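Cytidine deaminase (Mycobacterium tuberculosis, PDB 4WIG) catalyses the zinc-dependent hydrolytic deamination of cytidine and 2'-deoxycytidine to uridine and 2'-deoxyuridine as a homotetramer. Local coordinates at the interface of chains A and B. Sequence-based numbering; all coordinates share one arbitrary frame. Chains: chain A/B, Cytidine deaminase.

The interface of chains A and B. Residues chain A 51-52, 54, 56, 89, 91; chain B 50-54.
On one face of the A:Arg91 guanidinium sits the methyl CD2 of B:Leu53, 3.7 Å above the plane and over its centre; at the edge, in plane, is water 2, 3.1 Å from NH2. NH1 gives a hydrogen bond, 3.3 Å long and 15° out of the guanidinium plane, to SG of A:Cys56, one of the zinc-binding cysteines of this cytidine deaminase. That bond may temper negative charge on the zinc-bound sulfur. The arginine, bent at chi2 and chi3 (-96° and -70°), crosses the leucine obliquely and folds over its CD2, which also meets CB at 3.5 Å. A:Arg91 belongs to the family's PCxxC zinc-binding motif, as does A:Cys89, whose SG lies 3.4 Å from OG of B:Ser50, a hydroxyl set anti to its backbone N.

Around the two-fold axis of this homotetramer contact the 3-10 turns 51-53 pack together. The A:Tyr51 and B:Tyr51 side chains run alongside each other, pointing the same way; their rings lie in nearly parallel, slipped planes and meet CD2 to CD2 at 3.5 Å. The backbone carbonyls of A:Tyr51 and B:Tyr51 pass alongside each other, as do those of A:Gly52 and B:Gly52, two pairs of acceptors with no bond possible between them. OG1 of A:Thr54 donates to the A:Tyr51 carbonyl O (2.7 Å), on a lone pair in the carbonyl plane, and B:Thr54 does the same to B:Tyr51. Waters 1 and 2 each bridge the A:Gly52 and B:Gly52 carbonyls; water 2 also meets A:Thr54 O, and water 1 B:Thr54 O.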
ATOM      1  N   TYR A  51       7.916   6.182  -2.655  1.00 11.73           N
ATOM      2  CA  TYR A  51       8.400   4.826  -2.326  1.00 11.94           C
ATOM      3  C   TYR A  51       7.315   3.875  -1.796  1.00 11.18           C
ATOM      4  O   TYR A  51       7.379   2.671  -2.043  1.00 10.85           O
ATOM      5  CB  TYR A  51       9.545   4.882  -1.316  1.00 12.94           C
ATOM      6  CG  TYR A  51      10.866   5.436  -1.835  1.00 14.19           C
ATOM      7  CD1 TYR A  51      10.963   6.109  -3.057  1.00 14.71           C
ATOM      8  CD2 TYR A  51      12.017   5.309  -1.074  1.00 15.15           C
ATOM      9  CE1 TYR A  51      12.182   6.623  -3.503  1.00 16.15           C
ATOM     10  CE2 TYR A  51      13.236   5.805  -1.516  1.00 15.93           C
ATOM     11  CZ  TYR A  51      13.320   6.461  -2.715  1.00 16.68           C
ATOM     12  OH  TYR A  51      14.549   6.964  -3.133  1.00 18.75           O
ATOM     13  N   GLY A  52       6.336   4.409  -1.068  1.00 10.77           N
ATOM     14  CA  GLY A  52       5.233   3.611  -0.531  1.00 10.39           C
ATOM     15  C   GLY A  52       4.288   3.004  -1.557  1.00 10.22           C
ATOM     16  O   GLY A  52       3.334   2.309  -1.197  1.00 10.58           O
ATOM     17  N   THR A  54       5.682   1.303  -4.116  1.00  9.41           N
ATOM     18  CA  THR A  54       6.511   0.245  -4.662  1.00  9.35           C
ATOM     19  C   THR A  54       5.767  -1.081  -4.629  1.00  9.30           C
ATOM     20  O   THR A  54       5.097  -1.396  -3.642  1.00  8.86           O
ATOM     21  CB  THR A  54       7.827   0.139  -3.867  1.00  9.46           C
ATOM     22  OG1 THR A  54       8.596   1.339  -4.073  1.00  9.40           O
ATOM     23  CG2 THR A  54       8.642  -1.065  -4.306  1.00  9.63           C
ATOM     24  N   CYS A  56       6.009  -5.160  -4.722  1.00  9.32           N
ATOM     25  CA  CYS A  56       6.897  -6.278  -4.428  1.00  9.13           C
ATOM     26  C   CYS A  56       6.804  -7.358  -5.493  1.00  8.80           C
ATOM     27  O   CYS A  56       5.730  -7.584  -6.060  1.00  8.81           O
ATOM     28  CB  CYS A  56       6.541  -6.904  -3.086  1.00  9.29           C
ATOM     29  SG  CYS A  56       7.129  -5.997  -1.638  1.00  9.89           S
ATOM     30  N   CYS A  89       8.541 -10.007   2.661  1.00  9.19           N
ATOM     31  CA  CYS A  89       8.164  -9.042   3.674  1.00  8.92           C
ATOM     32  C   CYS A  89       6.787  -9.422   4.178  1.00  8.52           C
ATOM     33  O   CYS A  89       6.095 -10.219   3.553  1.00  7.83           O
ATOM     34  CB  CYS A  89       8.172  -7.610   3.125  1.00  9.08           C
ATOM     35  SG  CYS A  89       6.752  -7.078   2.143  1.00  9.37           S
ATOM     36  N   ARG A  91       3.929  -7.951   4.329  1.00  8.58           N
ATOM     37  CA  ARG A  91       2.832  -7.630   3.420  1.00  9.04           C
ATOM     38  C   ARG A  91       2.658  -8.779   2.440  1.00  8.93           C
ATOM     39  O   ARG A  91       1.563  -9.316   2.255  1.00  8.57           O
ATOM     40  CB  ARG A  91       3.135  -6.305   2.691  1.00  9.56           C
ATOM     41  CG  ARG A  91       2.146  -5.868   1.616  1.00 10.09           C
ATOM     42  CD  ARG A  91       2.578  -6.286   0.221  1.00 10.35           C
ATOM     43  NE  ARG A  91       3.741  -5.547  -0.276  1.00 10.76           N
ATOM     44  CZ  ARG A  91       3.693  -4.317  -0.798  1.00 11.15           C
ATOM     45  NH1 ARG A  91       4.810  -3.742  -1.238  1.00 11.24           N
ATOM     46  NH2 ARG A  91       2.545  -3.649  -0.852  1.00 11.30           N
TER
ATOM     47  N   SER B  50      10.961  -2.552   3.916  1.00 11.38           N
ATOM     48  CA  SER B  50      10.255  -2.861   2.663  1.00 11.46           C
ATOM     49  C   SER B  50       9.650  -1.540   2.224  1.00 11.51           C
ATOM     50  O   SER B  50       8.659  -1.095   2.785  1.00 10.59           O
ATOM     51  CB  SER B  50       9.182  -3.939   2.860  1.00 11.30           C
ATOM     52  OG  SER B  50       8.558  -4.290   1.631  1.00 11.10           O
ATOM     53  N   TYR B  51      10.275  -0.884   1.247  1.00 11.73           N
ATOM     54  CA  TYR B  51       9.908   0.506   0.909  1.00 11.94           C
ATOM     55  C   TYR B  51       8.421   0.708   0.578  1.00 11.18           C
ATOM     56  O   TYR B  51       7.867   1.769   0.863  1.00 10.85           O
ATOM     57  CB  TYR B  51      10.750   1.028  -0.254  1.00 12.94           C
ATOM     58  CG  TYR B  51      12.220   1.287   0.048  1.00 14.19           C
ATOM     59  CD1 TYR B  51      12.833   0.821   1.215  1.00 14.71           C
ATOM     60  CD2 TYR B  51      13.003   1.977  -0.862  1.00 15.15           C
ATOM     61  CE1 TYR B  51      14.187   1.057   1.462  1.00 16.15           C
ATOM     62  CE2 TYR B  51      14.348   2.228  -0.619  1.00 15.93           C
ATOM     63  CZ  TYR B  51      14.938   1.769   0.528  1.00 16.68           C
ATOM     64  OH  TYR B  51      16.290   2.017   0.746  1.00 18.75           O
ATOM     65  N   GLY B  52       7.787  -0.296  -0.025  1.00 10.77           N
ATOM     66  CA  GLY B  52       6.365  -0.234  -0.366  1.00 10.39           C
ATOM     67  C   GLY B  52       5.399  -0.183   0.807  1.00 10.22           C
ATOM     68  O   GLY B  52       4.182  -0.121   0.615  1.00 10.58           O
ATOM     69  N   LEU B  53       5.930  -0.256   2.024  1.00  9.68           N
ATOM     70  CA  LEU B  53       5.113  -0.139   3.240  1.00  9.40           C
ATOM     71  C   LEU B  53       5.327   1.203   3.910  1.00  9.42           C
ATOM     72  O   LEU B  53       4.828   1.445   5.013  1.00  9.85           O
ATOM     73  CB  LEU B  53       5.419  -1.283   4.210  1.00  9.30           C
ATOM     74  CG  LEU B  53       5.480  -2.681   3.599  1.00  9.37           C
ATOM     75  CD1 LEU B  53       5.560  -3.712   4.723  1.00  9.22           C
ATOM     76  CD2 LEU B  53       4.333  -2.975   2.650  1.00  9.43           C
ATOM     77  N   THR B  54       6.016   2.103   3.210  1.00  9.41           N
ATOM     78  CA  THR B  54       6.219   3.463   3.677  1.00  9.35           C
ATOM     79  C   THR B  54       4.887   4.184   3.805  1.00  9.30           C
ATOM     80  O   THR B  54       4.019   4.051   2.936  1.00  8.86           O
ATOM     81  CB  THR B  54       7.147   4.222   2.708  1.00  9.46           C
ATOM     82  OG1 THR B  54       8.458   3.627   2.753  1.00  9.40           O
ATOM     83  CG2 THR B  54       7.246   5.691   3.076  1.00  9.63           C
TER
HETATM   84  O   HOH W   1       2.389   2.416   1.485  1.00 16.05           O
HETATM   85  O   HOH W   2       3.071  -0.826  -1.908  1.00 16.05           O